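Local coordinates for nuclease-like protein (Chaetomium thermophilum, PDB 6GRC) that probably cuts branched DNA, resolving four-way junctions and trimming 5'-flaps as a metal-dependent nuclease of the GEN1/Yen1 family, at residues 384-389 with 431-436. Sequence-based numbering, arbitrary orientation.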
ATOM      1  N   PHE A 384     -29.389  -2.943  -1.482  1.00 66.79           N
ATOM      2  CA  PHE A 384     -29.391  -2.514  -0.079  1.00 66.98           C
ATOM      3  C   PHE A 384     -30.056  -1.137   0.067  1.00 68.19           C
ATOM      4  O   PHE A 384     -30.272  -0.436  -0.930  1.00 68.62           O
ATOM      5  CB  PHE A 384     -27.954  -2.454   0.445  1.00 66.02           C
ATOM      6  CG  PHE A 384     -27.072  -1.530  -0.342  1.00 66.15           C
ATOM      7  CD1 PHE A 384     -26.546  -1.924  -1.562  1.00 65.70           C
ATOM      8  CD2 PHE A 384     -26.807  -0.247   0.113  1.00 66.89           C
ATOM      9  CE1 PHE A 384     -25.754  -1.067  -2.305  1.00 65.90           C
ATOM     10  CE2 PHE A 384     -26.017   0.616  -0.623  1.00 67.17           C
ATOM     11  CZ  PHE A 384     -25.485   0.206  -1.835  1.00 66.65           C
ATOM     12  N   ILE A 385     -30.390  -0.749   1.296  1.00 69.24           N
ATOM     13  CA  ILE A 385     -30.980   0.570   1.539  1.00 70.29           C
ATOM     14  C   ILE A 385     -29.941   1.477   2.205  1.00 70.42           C
ATOM     15  O   ILE A 385     -29.645   1.316   3.383  1.00 70.27           O
ATOM     16  CB  ILE A 385     -32.292   0.469   2.356  1.00 70.85           C
ATOM     17  CG1 ILE A 385     -33.296  -0.412   1.599  1.00 70.77           C
ATOM     18  CG2 ILE A 385     -32.898   1.855   2.590  1.00 71.73           C
ATOM     19  CD1 ILE A 385     -34.741  -0.251   2.026  1.00 71.46           C
ATOM     20  N   PRO A 386     -29.372   2.434   1.443  1.00 64.28           N
ATOM     21  CA  PRO A 386     -28.232   3.212   1.953  1.00 64.39           C
ATOM     22  C   PRO A 386     -28.449   3.869   3.318  1.00 65.03           C
ATOM     23  O   PRO A 386     -27.651   3.653   4.234  1.00 64.65           O
ATOM     24  CB  PRO A 386     -28.014   4.265   0.864  1.00 64.13           C
ATOM     25  CG  PRO A 386     -28.502   3.613  -0.384  1.00 63.80           C
ATOM     26  CD  PRO A 386     -29.672   2.770   0.034  1.00 64.16           C
ATOM     27  N   ALA A 387     -29.526   4.645   3.447  1.00 71.57           N
ATOM     28  CA  ALA A 387     -29.845   5.367   4.694  1.00 72.07           C
ATOM     29  C   ALA A 387     -30.033   4.410   5.863  1.00 72.23           C
ATOM     30  O   ALA A 387     -29.575   4.663   6.967  1.00 72.45           O
ATOM     31  CB  ALA A 387     -31.095   6.230   4.519  1.00 72.22           C
ATOM     32  N   GLU A 388     -30.724   3.310   5.604  1.00 79.36           N
ATOM     33  CA  GLU A 388     -30.936   2.261   6.595  1.00 78.96           C
ATOM     34  C   GLU A 388     -29.624   1.680   7.081  1.00 77.94           C
ATOM     35  O   GLU A 388     -29.417   1.481   8.273  1.00 77.80           O
ATOM     36  CB  GLU A 388     -31.773   1.152   5.969  1.00 78.59           C
ATOM     37  CG  GLU A 388     -32.296   0.108   6.929  1.00 78.31           C
ATOM     38  CD  GLU A 388     -33.191  -0.886   6.218  1.00 78.10           C
ATOM     39  OE1 GLU A 388     -34.207  -0.464   5.615  1.00 78.75           O
ATOM     40  OE2 GLU A 388     -32.866  -2.089   6.255  1.00 77.27           O
ATOM     41  N   LEU A 389     -28.738   1.417   6.134  1.00 76.25           N
ATOM     42  CA  LEU A 389     -27.471   0.769   6.413  1.00 74.65           C
ATOM     43  C   LEU A 389     -26.512   1.716   7.158  1.00 74.49           C
ATOM     44  O   LEU A 389     -25.818   1.299   8.088  1.00 73.56           O
ATOM     45  CB  LEU A 389     -26.876   0.276   5.090  1.00 73.65           C
ATOM     46  CG  LEU A 389     -25.852  -0.857   5.118  1.00 71.74           C
ATOM     47  CD1 LEU A 389     -25.888  -1.632   3.811  1.00 71.34           C
ATOM     48  CD2 LEU A 389     -24.454  -0.311   5.368  1.00 70.51           C
ATOM     49  N   LYS A 431     -35.237  11.611 -10.876  1.00122.21           N
ATOM     50  CA  LYS A 431     -33.867  11.404 -11.330  1.00121.42           C
ATOM     51  C   LYS A 431     -32.873  11.602 -10.191  1.00120.79           C
ATOM     52  O   LYS A 431     -31.719  11.185 -10.288  1.00120.15           O
ATOM     53  CB  LYS A 431     -33.539  12.351 -12.487  1.00121.21           C
ATOM     54  CG  LYS A 431     -34.014  13.779 -12.275  1.00121.34           C
ATOM     55  CD  LYS A 431     -33.492  14.702 -13.364  1.00121.10           C
ATOM     56  CE  LYS A 431     -34.146  16.073 -13.286  1.00121.44           C
ATOM     57  NZ  LYS A 431     -33.195  17.161 -13.642  1.00120.89           N
ATOM     58  N   PRO A 432     -33.323  12.245  -9.104  1.00123.79           N
ATOM     59  CA  PRO A 432     -32.483  12.508  -7.931  1.00123.24           C
ATOM     60  C   PRO A 432     -32.254  11.249  -7.103  1.00123.35           C
ATOM     61  O   PRO A 432     -32.975  10.264  -7.265  1.00123.95           O
ATOM     62  CB  PRO A 432     -33.310  13.518  -7.135  1.00123.60           C
ATOM     63  CG  PRO A 432     -34.720  13.207  -7.499  1.00124.49           C
ATOM     64  CD  PRO A 432     -34.690  12.770  -8.936  1.00124.52           C
ATOM     65  N   PHE A 433     -31.257  11.286  -6.224  1.00 86.38           N
ATOM     66  CA  PHE A 433     -30.940  10.138  -5.372  1.00 86.50           C
ATOM     67  C   PHE A 433     -31.740  10.148  -4.062  1.00 87.17           C
ATOM     68  O   PHE A 433     -31.648  11.087  -3.270  1.00 87.01           O
ATOM     69  CB  PHE A 433     -29.432  10.109  -5.084  1.00 85.60           C
ATOM     70  CG  PHE A 433     -29.009   9.028  -4.130  1.00 85.82           C
ATOM     71  CD1 PHE A 433     -28.824   7.724  -4.576  1.00 86.01           C
ATOM     72  CD2 PHE A 433     -28.787   9.315  -2.786  1.00 85.86           C
ATOM     73  CE1 PHE A 433     -28.434   6.724  -3.698  1.00 86.32           C
ATOM     74  CE2 PHE A 433     -28.407   8.317  -1.904  1.00 86.23           C
ATOM     75  CZ  PHE A 433     -28.227   7.020  -2.362  1.00 86.51           C
ATOM     76  N   ASP A 434     -32.524   9.091  -3.853  1.00 92.63           N
ATOM     77  CA  ASP A 434     -33.277   8.874  -2.620  1.00 93.31           C
ATOM     78  C   ASP A 434     -32.551   7.788  -1.824  1.00 93.42           C
ATOM     79  O   ASP A 434     -32.480   6.645  -2.274  1.00 93.54           O
ATOM     80  CB  ASP A 434     -34.707   8.419  -2.957  1.00 93.97           C
ATOM     81  CG  ASP A 434     -35.588   8.202  -1.720  1.00 94.63           C
ATOM     82  OD1 ASP A 434     -35.109   8.257  -0.563  1.00 94.64           O
ATOM     83  OD2 ASP A 434     -36.797   7.969  -1.925  1.00 95.11           O
ATOM     84  N   PRO A 435     -32.015   8.128  -0.639  1.00 82.64           N
ATOM     85  CA  PRO A 435     -31.321   7.112   0.176  1.00 82.84           C
ATOM     86  C   PRO A 435     -32.191   5.999   0.805  1.00 83.56           C
ATOM     87  O   PRO A 435     -31.639   5.049   1.370  1.00 83.61           O
ATOM     88  CB  PRO A 435     -30.644   7.948   1.275  1.00 82.63           C
ATOM     89  CG  PRO A 435     -31.428   9.208   1.341  1.00 82.58           C
ATOM     90  CD  PRO A 435     -31.874   9.479  -0.063  1.00 82.30           C
ATOM     91  N   TRP A 436     -33.522   6.116   0.708  1.00 72.40           N
ATOM     92  CA  TRP A 436     -34.455   5.085   1.198  1.00 72.83           C
ATOM     93  C   TRP A 436     -34.921   4.086   0.130  1.00 72.66           C
ATOM     94  O   TRP A 436     -35.496   3.044   0.461  1.00 72.74           O
ATOM     95  CB  TRP A 436     -35.665   5.754   1.828  1.00 73.34           C
ATOM     96  CG  TRP A 436     -35.290   6.562   3.006  1.00 73.47           C
ATOM     97  CD1 TRP A 436     -35.178   7.918   3.065  1.00 73.30           C
ATOM     98  CD2 TRP A 436     -34.943   6.063   4.304  1.00 73.70           C
ATOM     99  NE1 TRP A 436     -34.792   8.300   4.329  1.00 73.45           N
ATOM    100  CE2 TRP A 436     -34.645   7.181   5.110  1.00 73.76           C
ATOM    101  CE3 TRP A 436     -34.872   4.778   4.867  1.00 73.70           C
ATOM    102  CZ2 TRP A 436     -34.276   7.059   6.456  1.00 73.98           C
ATOM    103  CZ3 TRP A 436     -34.499   4.655   6.201  1.00 73.85           C
ATOM    104  CH2 TRP A 436     -34.205   5.790   6.979  1.00 74.08           C
TER
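W436 starts with its CB pointing away from the 384-389 segment, but a chi1 of -63°, with CG beside its own backbone N, turns the indole back so that one face lies against A387. The methyl CB of A387 sits 3.7 Å from the centroid of the six-membered ring and just 9° off its normal, a CH-pi contact almost over the ring centre. In F433, CG runs anti to the backbone N, and the phenyl presents its edge to P386: F433 CZ lies 3.9 Å from P386 CG. Between these two aromatics the backbones join: A387 N donates to P435 O at 3.0 Å, nearly straight at 169°. This is an N-H in the first turn of the helix, just after I385 at the N-cap position, so a loop carbonyl supplies an acceptor where the helix has none of its own. P386 CD packs on the same oxygen at 3.3 Å, and I385 CG2 approaches it too. A glycine in place of P386 would probably leave the F433 edge without its partner and make the helix start less rigid. D434 OD1 accepts the N-H of W436 from above the carboxylate plane, closing an Asx turn. Within the Gen1 C-terminal domain, the contact ties the loop leading to strand 439-444 onto the short helix following strand 377-384, while on helix 318-339 I326 meets P386 and I323 meets F433.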